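Local coordinates for protein fructosyl amine: oxygen oxidoreductase (Aspergillus fumigatus, PDB 3DJE) that oxidatively removes fructosyl groups from glycated amino acids, using a bound FAD as cofactor and oxygen as electron acceptor, at residues A[274-286]-A[306-318]. Residues are numbered along the deposited sequence; the frame is centred on the assembly and turned at random.
Sequences EIKICDEHPGYTN and PKEAETRVRALLK. With FSA (1-S-(carboxymethyl)-1-thio-beta-D-fructopyranose), chain D.
In the substrate domain of this MSOX-type flavoenzyme, the mixed sheet that bounds the fructosyl pocket is backed by helix 307-320, and Asp279 and Arg312 join the two layers by a salt bridge. The arrangement illustrates how a strand can serve a ligand on one side and a helix on the other: the CB atoms of Ile277 and Asp279 point toward the helix, those of Cys278 and Glu280 away from it. Strand 274-279 and the helical segment 307-318 run at 111° to each other, their axes 7.5 Å apart at closest. Arg312 grips Asp279 side-on, with NE (2.7 Å) and NH2 (3.0 Å) both reaching OD2, and the carboxylate and guanidinium planes lie only 15° apart. NE takes the anti lone pair, whereas NH2 arrives nearly along the C-O axis. The other oxygen, OD1, is hydrogen-bonded to Thr237 on strand 232-242, so both carboxylate oxygens are held. The Arg312 chain bends at chi3, and its guanidinium meets Asp279 OD2 and Tyr284 OH at its edge, in plane; NH2 donates an almost straight bond (173°) to Tyr284 OH. That hydroxyl in turn donates a hydrogen bond to Glu308 OE2, 2.7 Å away and met from above the carboxylate plane; Glu308 OE1 pairs with Arg312 NH1, closing a charged network that would probably stabilise the arginine's positive charge. Met419 of strand 419-420 touches Tyr284, Glu308 and Arg312. Farther along the helix the contact becomes apolar, where Ile277 CG2 touches both Leu316 CD2 and Val313 CG1. On the substrate side, the carboxylate of Glu280 receives two hydroxyls of the fructopyranose: O3 on OE1 at 2.5 Å and O4 on OE2 at 2.7 Å.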
ATOM      1  N   GLU A 274      13.271 -11.892 -10.517  1.00 14.68           N
ATOM      2  CA  GLU A 274      12.079 -11.306 -11.124  1.00 13.95           C
ATOM      3  C   GLU A 274      12.016  -9.805 -10.951  1.00 13.77           C
ATOM      4  O   GLU A 274      12.178  -9.303  -9.846  1.00 13.67           O
ATOM      5  CB  GLU A 274      10.815 -11.954 -10.553  1.00 14.36           C
ATOM      6  CG  GLU A 274      10.630 -13.395 -11.065  1.00 14.63           C
ATOM      7  CD  GLU A 274       9.462 -14.128 -10.459  1.00 15.67           C
ATOM      8  OE1 GLU A 274       8.941 -13.729  -9.380  1.00 17.86           O
ATOM      9  OE2 GLU A 274       9.063 -15.148 -11.067  1.00 18.05           O
ATOM     10  N   ILE A 275      11.798  -9.098 -12.058  1.00 12.66           N
ATOM     11  CA  ILE A 275      11.545  -7.648 -12.021  1.00 13.20           C
ATOM     12  C   ILE A 275      10.049  -7.435 -11.873  1.00 12.83           C
ATOM     13  O   ILE A 275       9.263  -7.926 -12.686  1.00 13.19           O
ATOM     14  CB  ILE A 275      12.040  -6.925 -13.309  1.00 12.91           C
ATOM     15  CG1 ILE A 275      13.571  -7.017 -13.417  1.00 13.40           C
ATOM     16  CG2 ILE A 275      11.592  -5.439 -13.324  1.00 13.53           C
ATOM     17  CD1 ILE A 275      14.148  -6.572 -14.800  1.00 15.04           C
ATOM     18  N   LYS A 276       9.661  -6.705 -10.830  1.00 13.08           N
ATOM     19  CA  LYS A 276       8.281  -6.299 -10.656  1.00 12.92           C
ATOM     20  C   LYS A 276       8.017  -4.975 -11.376  1.00 12.76           C
ATOM     21  O   LYS A 276       8.754  -3.995 -11.198  1.00 12.42           O
ATOM     22  CB  LYS A 276       7.945  -6.164  -9.170  1.00 13.15           C
ATOM     23  CG  LYS A 276       6.463  -5.874  -8.930  1.00 15.92           C
ATOM     24  CD  LYS A 276       6.215  -5.430  -7.519  1.00 21.62           C
ATOM     25  CE  LYS A 276       5.507  -4.104  -7.507  1.00 23.23           C
ATOM     26  NZ  LYS A 276       5.727  -3.477  -6.189  1.00 25.67           N
ATOM     27  N   ILE A 277       6.942  -4.957 -12.162  1.00 12.25           N
ATOM     28  CA  ILE A 277       6.546  -3.788 -12.962  1.00 13.31           C
ATOM     29  C   ILE A 277       5.075  -3.464 -12.712  1.00 13.19           C
ATOM     30  O   ILE A 277       4.226  -4.361 -12.715  1.00 13.72           O
ATOM     31  CB  ILE A 277       6.719  -4.060 -14.490  1.00 13.64           C
ATOM     32  CG1 ILE A 277       8.144  -4.517 -14.803  1.00 15.76           C
ATOM     33  CG2 ILE A 277       6.371  -2.819 -15.313  1.00 14.29           C
ATOM     34  CD1 ILE A 277       8.188  -5.791 -15.590  1.00 17.87           C
ATOM     35  N   CYS A 278       4.786  -2.182 -12.503  1.00 13.40           N
ATOM     36  CA  CYS A 278       3.412  -1.696 -12.398  1.00 13.89           C
ATOM     37  C   CYS A 278       3.140  -0.666 -13.484  1.00 14.59           C
ATOM     38  O   CYS A 278       3.941   0.249 -13.678  1.00 14.03           O
ATOM     39  CB  CYS A 278       3.164  -1.029 -11.053  1.00 14.70           C
ATOM     40  SG  CYS A 278       3.220  -2.166  -9.650  1.00 16.90           S
ATOM     41  N   ASP A 279       2.014  -0.831 -14.177  1.00 14.33           N
ATOM     42  CA  ASP A 279       1.474   0.208 -15.057  1.00 14.73           C
ATOM     43  C   ASP A 279       0.708   1.223 -14.218  1.00 14.83           C
ATOM     44  O   ASP A 279      -0.204   0.851 -13.491  1.00 14.71           O
ATOM     45  CB  ASP A 279       0.569  -0.397 -16.140  1.00 15.06           C
ATOM     46  CG  ASP A 279      -0.602  -1.224 -15.573  1.00 16.84           C
ATOM     47  OD1 ASP A 279      -0.372  -2.141 -14.740  1.00 16.42           O
ATOM     48  OD2 ASP A 279      -1.764  -0.969 -15.982  1.00 18.15           O
ATOM     49  N   GLU A 280       1.065   2.500 -14.315  1.00 14.78           N
ATOM     50  CA  GLU A 280       0.369   3.516 -13.530  1.00 15.16           C
ATOM     51  C   GLU A 280      -0.956   3.950 -14.170  1.00 15.02           C
ATOM     52  O   GLU A 280      -1.075   4.078 -15.388  1.00 15.67           O
ATOM     53  CB  GLU A 280       1.292   4.717 -13.234  1.00 15.80           C
ATOM     54  CG  GLU A 280       0.705   5.820 -12.327  1.00 16.67           C
ATOM     55  CD  GLU A 280       0.346   5.381 -10.889  1.00 19.01           C
ATOM     56  OE1 GLU A 280       0.752   4.277 -10.456  1.00 19.84           O
ATOM     57  OE2 GLU A 280      -0.358   6.152 -10.196  1.00 18.49           O
ATOM     58  N   HIS A 281      -1.947   4.145 -13.313  1.00 14.15           N
ATOM     59  CA  HIS A 281      -3.298   4.560 -13.701  1.00 13.39           C
ATOM     60  C   HIS A 281      -4.061   4.930 -12.440  1.00 13.51           C
ATOM     61  O   HIS A 281      -3.580   4.654 -11.327  1.00 12.54           O
ATOM     62  CB  HIS A 281      -4.011   3.453 -14.490  1.00 13.54           C
ATOM     63  CG  HIS A 281      -4.066   2.134 -13.781  1.00 13.24           C
ATOM     64  ND1 HIS A 281      -4.906   1.895 -12.713  1.00 14.35           N
ATOM     65  CD2 HIS A 281      -3.380   0.984 -13.985  1.00 14.44           C
ATOM     66  CE1 HIS A 281      -4.744   0.652 -12.298  1.00 13.90           C
ATOM     67  NE2 HIS A 281      -3.834   0.072 -13.059  1.00 13.01           N
ATOM     68  N   PRO A 282      -5.212   5.627 -12.579  1.00 13.15           N
ATOM     69  CA  PRO A 282      -5.990   6.038 -11.409  1.00 13.35           C
ATOM     70  C   PRO A 282      -6.740   4.936 -10.624  1.00 13.05           C
ATOM     71  O   PRO A 282      -7.391   5.261  -9.633  1.00 13.74           O
ATOM     72  CB  PRO A 282      -6.974   7.074 -11.980  1.00 13.48           C
ATOM     73  CG  PRO A 282      -6.398   7.444 -13.331  1.00 13.13           C
ATOM     74  CD  PRO A 282      -5.785   6.191 -13.822  1.00 13.81           C
ATOM     75  N   GLY A 283      -6.620   3.682 -11.048  1.00 13.34           N
ATOM     76  CA  GLY A 283      -7.159   2.554 -10.286  1.00 13.83           C
ATOM     77  C   GLY A 283      -8.415   1.936 -10.865  1.00 14.64           C
ATOM     78  O   GLY A 283      -9.107   2.565 -11.682  1.00 14.48           O
ATOM     79  N   TYR A 284      -8.679   0.690 -10.463  1.00 14.14           N
ATOM     80  CA  TYR A 284      -9.942  -0.013 -10.758  1.00 14.95           C
ATOM     81  C   TYR A 284     -10.796  -0.095  -9.500  1.00 15.88           C
ATOM     82  O   TYR A 284     -10.316  -0.507  -8.438  1.00 15.26           O
ATOM     83  CB  TYR A 284      -9.679  -1.447 -11.204  1.00 15.00           C
ATOM     84  CG  TYR A 284      -9.038  -1.608 -12.546  1.00 15.24           C
ATOM     85  CD1 TYR A 284      -9.819  -1.730 -13.692  1.00 15.76           C
ATOM     86  CD2 TYR A 284      -7.648  -1.682 -12.676  1.00 16.11           C
ATOM     87  CE1 TYR A 284      -9.233  -1.884 -14.934  1.00 15.25           C
ATOM     88  CE2 TYR A 284      -7.045  -1.850 -13.916  1.00 14.84           C
ATOM     89  CZ  TYR A 284      -7.848  -1.941 -15.049  1.00 16.00           C
ATOM     90  OH  TYR A 284      -7.268  -2.108 -16.281  1.00 17.81           O
ATOM     91  N   THR A 285     -12.065   0.280  -9.619  1.00 16.26           N
ATOM     92  CA  THR A 285     -13.042  -0.041  -8.587  1.00 17.48           C
ATOM     93  C   THR A 285     -13.790  -1.319  -8.990  1.00 18.44           C
ATOM     94  O   THR A 285     -13.614  -1.828 -10.094  1.00 18.19           O
ATOM     95  CB  THR A 285     -14.060   1.092  -8.398  1.00 17.43           C
ATOM     96  OG1 THR A 285     -14.683   1.365  -9.667  1.00 18.44           O
ATOM     97  CG2 THR A 285     -13.380   2.357  -7.860  1.00 17.30           C
ATOM     98  N   ASN A 286     -14.610  -1.842  -8.084  1.00 20.14           N
ATOM     99  CA  ASN A 286     -15.503  -2.945  -8.429  1.00 22.37           C
ATOM    100  C   ASN A 286     -16.878  -2.642  -7.856  1.00 24.37           C
ATOM    101  O   ASN A 286     -17.298  -3.242  -6.866  1.00 23.67           O
ATOM    102  CB  ASN A 286     -14.960  -4.278  -7.919  1.00 21.80           C
ATOM    103  CG  ASN A 286     -15.744  -5.479  -8.454  1.00 22.52           C
ATOM    104  OD1 ASN A 286     -16.059  -5.548  -9.645  1.00 23.01           O
ATOM    105  ND2 ASN A 286     -16.040  -6.434  -7.579  1.00 21.29           N
ATOM    106  N   PRO A 306      -6.042  -7.446 -15.996  1.00 15.86           N
ATOM    107  CA  PRO A 306      -6.766  -7.206 -17.262  1.00 16.28           C
ATOM    108  C   PRO A 306      -5.812  -7.128 -18.446  1.00 17.75           C
ATOM    109  O   PRO A 306      -4.693  -6.628 -18.304  1.00 17.25           O
ATOM    110  CB  PRO A 306      -7.421  -5.840 -17.032  1.00 16.18           C
ATOM    111  CG  PRO A 306      -7.586  -5.754 -15.531  1.00 15.95           C
ATOM    112  CD  PRO A 306      -6.329  -6.390 -15.008  1.00 15.34           C
ATOM    113  N   LYS A 307      -6.250  -7.596 -19.617  1.00 18.39           N
ATOM    114  CA  LYS A 307      -5.406  -7.524 -20.804  1.00 19.67           C
ATOM    115  C   LYS A 307      -4.992  -6.091 -21.139  1.00 19.56           C
ATOM    116  O   LYS A 307      -3.872  -5.868 -21.591  1.00 19.74           O
ATOM    117  CB  LYS A 307      -6.075  -8.216 -21.998  1.00 20.59           C
ATOM    118  CG  LYS A 307      -6.062  -9.741 -21.892  1.00 23.14           C
ATOM    119  CD  LYS A 307      -4.838 -10.363 -22.557  1.00 28.45           C
ATOM    120  CE  LYS A 307      -5.090 -10.631 -24.042  1.00 30.69           C
ATOM    121  NZ  LYS A 307      -3.969 -11.373 -24.699  1.00 33.64           N
ATOM    122  N   GLU A 308      -5.877  -5.124 -20.894  1.00 19.09           N
ATOM    123  CA  GLU A 308      -5.548  -3.720 -21.141  1.00 19.45           C
ATOM    124  C   GLU A 308      -4.368  -3.274 -20.263  1.00 18.47           C
ATOM    125  O   GLU A 308      -3.529  -2.471 -20.703  1.00 18.86           O
ATOM    126  CB  GLU A 308      -6.768  -2.815 -20.958  1.00 20.13           C
ATOM    127  CG  GLU A 308      -7.371  -2.838 -19.565  1.00 24.61           C
ATOM    128  CD  GLU A 308      -8.299  -1.671 -19.294  1.00 30.12           C
ATOM    129  OE1 GLU A 308      -8.268  -0.671 -20.065  1.00 33.57           O
ATOM    130  OE2 GLU A 308      -9.055  -1.759 -18.303  1.00 31.46           O
ATOM    131  N   ALA A 309      -4.299  -3.825 -19.046  1.00 17.33           N
ATOM    132  CA  ALA A 309      -3.178  -3.553 -18.132  1.00 16.74           C
ATOM    133  C   ALA A 309      -1.874  -4.144 -18.648  1.00 16.43           C
ATOM    134  O   ALA A 309      -0.832  -3.486 -18.613  1.00 16.38           O
ATOM    135  CB  ALA A 309      -3.492  -4.050 -16.712  1.00 16.39           C
ATOM    136  N   GLU A 310      -1.928  -5.379 -19.144  1.00 16.25           N
ATOM    137  CA  GLU A 310      -0.785  -5.957 -19.841  1.00 17.11           C
ATOM    138  C   GLU A 310      -0.289  -5.052 -20.974  1.00 16.73           C
ATOM    139  O   GLU A 310       0.911  -4.849 -21.123  1.00 17.06           O
ATOM    140  CB  GLU A 310      -1.114  -7.333 -20.406  1.00 17.33           C
ATOM    141  CG  GLU A 310      -0.022  -7.878 -21.318  1.00 18.96           C
ATOM    142  CD  GLU A 310      -0.269  -9.319 -21.747  1.00 21.58           C
ATOM    143  OE1 GLU A 310      -1.444  -9.745 -21.770  1.00 26.14           O
ATOM    144  OE2 GLU A 310       0.712 -10.026 -22.068  1.00 23.83           O
ATOM    145  N   THR A 311      -1.211  -4.528 -21.780  1.00 17.58           N
ATOM    146  CA  THR A 311      -0.833  -3.636 -22.887  1.00 18.11           C
ATOM    147  C   THR A 311      -0.091  -2.398 -22.367  1.00 18.04           C
ATOM    148  O   THR A 311       0.930  -1.995 -22.929  1.00 17.92           O
ATOM    149  CB  THR A 311      -2.078  -3.252 -23.720  1.00 18.66           C
ATOM    150  OG1 THR A 311      -2.663  -4.458 -24.212  1.00 20.48           O
ATOM    151  CG2 THR A 311      -1.712  -2.361 -24.902  1.00 19.03           C
ATOM    152  N   ARG A 312      -0.576  -1.832 -21.262  1.00 17.54           N
ATOM    153  CA  ARG A 312       0.073  -0.668 -20.663  1.00 17.52           C
ATOM    154  C   ARG A 312       1.459  -1.001 -20.116  1.00 17.18           C
ATOM    155  O   ARG A 312       2.380  -0.210 -20.264  1.00 16.58           O
ATOM    156  CB  ARG A 312      -0.792  -0.045 -19.570  1.00 17.79           C
ATOM    157  CG  ARG A 312      -2.095   0.556 -20.072  1.00 18.55           C
ATOM    158  CD  ARG A 312      -2.806   1.310 -18.962  1.00 18.74           C
ATOM    159  NE  ARG A 312      -3.208   0.421 -17.860  1.00 17.17           N
ATOM    160  CZ  ARG A 312      -4.437  -0.056 -17.675  1.00 19.36           C
ATOM    161  NH1 ARG A 312      -5.430   0.252 -18.506  1.00 19.79           N
ATOM    162  NH2 ARG A 312      -4.676  -0.850 -16.648  1.00 17.49           N
ATOM    163  N   VAL A 313       1.600  -2.183 -19.507  1.00 16.77           N
ATOM    164  CA  VAL A 313       2.899  -2.646 -19.005  1.00 16.39           C
ATOM    165  C   VAL A 313       3.920  -2.760 -20.135  1.00 16.27           C
ATOM    166  O   VAL A 313       5.043  -2.277 -20.007  1.00 15.51           O
ATOM    167  CB  VAL A 313       2.777  -4.017 -18.284  1.00 16.33           C
ATOM    168  CG1 VAL A 313       4.142  -4.662 -18.055  1.00 17.05           C
ATOM    169  CG2 VAL A 313       2.023  -3.867 -16.974  1.00 16.53           C
ATOM    170  N   ARG A 314       3.526  -3.394 -21.238  1.00 16.26           N
ATOM    171  CA  ARG A 314       4.436  -3.604 -22.368  1.00 17.02           C
ATOM    172  C   ARG A 314       4.773  -2.287 -23.065  1.00 16.94           C
ATOM    173  O   ARG A 314       5.886  -2.130 -23.568  1.00 17.13           O
ATOM    174  CB  ARG A 314       3.886  -4.657 -23.335  1.00 17.17           C
ATOM    175  CG  ARG A 314       3.656  -6.013 -22.653  1.00 18.50           C
ATOM    176  CD  ARG A 314       3.448  -7.140 -23.634  1.00 20.38           C
ATOM    177  NE  ARG A 314       3.209  -8.415 -22.957  1.00 20.79           N
ATOM    178  CZ  ARG A 314       4.156  -9.196 -22.439  1.00 20.62           C
ATOM    179  NH1 ARG A 314       3.814 -10.336 -21.853  1.00 21.25           N
ATOM    180  NH2 ARG A 314       5.440  -8.843 -22.495  1.00 20.38           N
ATOM    181  N   ALA A 315       3.831  -1.340 -23.054  1.00 16.98           N
ATOM    182  CA  ALA A 315       4.082   0.018 -23.562  1.00 17.31           C
ATOM    183  C   ALA A 315       5.149   0.744 -22.736  1.00 16.84           C
ATOM    184  O   ALA A 315       6.042   1.402 -23.282  1.00 17.71           O
ATOM    185  CB  ALA A 315       2.793   0.822 -23.612  1.00 17.93           C
ATOM    186  N   LEU A 316       5.040   0.630 -21.415  1.00 16.40           N
ATOM    187  CA  LEU A 316       6.034   1.171 -20.497  1.00 16.24           C
ATOM    188  C   LEU A 316       7.404   0.552 -20.764  1.00 15.73           C
ATOM    189  O   LEU A 316       8.419   1.260 -20.814  1.00 16.19           O
ATOM    190  CB  LEU A 316       5.606   0.890 -19.051  1.00 16.17           C
ATOM    191  CG  LEU A 316       6.655   1.043 -17.936  1.00 15.79           C
ATOM    192  CD1 LEU A 316       7.172   2.475 -17.793  1.00 17.86           C
ATOM    193  CD2 LEU A 316       6.060   0.537 -16.636  1.00 17.13           C
ATOM    194  N   LEU A 317       7.439  -0.772 -20.906  1.00 15.46           N
ATOM    195  CA  LEU A 317       8.707  -1.466 -21.142  1.00 15.74           C
ATOM    196  C   LEU A 317       9.331  -1.020 -22.466  1.00 16.03           C
ATOM    197  O   LEU A 317      10.538  -0.877 -22.569  1.00 15.91           O
ATOM    198  CB  LEU A 317       8.531  -2.984 -21.127  1.00 15.95           C
ATOM    199  CG  LEU A 317       8.213  -3.576 -19.750  1.00 16.20           C
ATOM    200  CD1 LEU A 317       7.795  -5.034 -19.878  1.00 17.21           C
ATOM    201  CD2 LEU A 317       9.421  -3.416 -18.809  1.00 17.48           C
ATOM    202  N   LYS A 318       8.495  -0.793 -23.476  1.00 16.84           N
ATOM    203  CA  LYS A 318       9.025  -0.331 -24.763  1.00 18.20           C
ATOM    204  C   LYS A 318       9.797   0.983 -24.632  1.00 18.04           C
ATOM    205  O   LYS A 318      10.801   1.184 -25.318  1.00 18.49           O
ATOM    206  CB  LYS A 318       7.908  -0.200 -25.808  1.00 18.19           C
ATOM    207  CG  LYS A 318       8.412   0.082 -27.221  1.00 22.49           C
ATOM    208  CD  LYS A 318       8.521  -1.191 -28.043  1.00 27.23           C
ATOM    209  CE  LYS A 318       7.164  -1.648 -28.585  1.00 28.82           C
ATOM    210  NZ  LYS A 318       6.225  -2.092 -27.509  1.00 29.47           N
TER
HETATM  211  OAB FSA D 501       3.946   5.664  -2.138  1.00 21.90           O
HETATM  212  CAL FSA D 501       4.753   5.515  -3.082  1.00 22.15           C
HETATM  213  OAA FSA D 501       5.868   6.096  -3.105  1.00 24.18           O
HETATM  214  CAH FSA D 501       4.408   4.635  -4.266  1.00 19.02           C
HETATM  215  SAK FSA D 501       2.755   4.022  -4.195  1.00 17.22           S
HETATM  216  C1  FSA D 501       2.817   3.181  -5.753  1.00 15.24           C
HETATM  217  C2  FSA D 501       1.405   2.948  -6.309  1.00 14.53           C
HETATM  218  O2  FSA D 501       1.438   1.896  -7.287  1.00 15.28           O
HETATM  219  C3  FSA D 501       0.849   4.220  -6.959  1.00 14.63           C
HETATM  220  O3  FSA D 501       1.622   4.561  -8.119  1.00 16.16           O
HETATM  221  C4  FSA D 501      -0.639   4.090  -7.298  1.00 13.28           C
HETATM  222  O4  FSA D 501      -1.149   5.365  -7.722  1.00 14.22           O
HETATM  223  C5  FSA D 501      -1.459   3.617  -6.094  1.00 12.33           C
HETATM  224  O5  FSA D 501      -1.542   4.637  -5.095  1.00 12.84           O
HETATM  225  C6  FSA D 501      -0.834   2.354  -5.520  1.00 13.35           C
HETATM  226  O6  FSA D 501       0.546   2.603  -5.199  1.00 13.74           O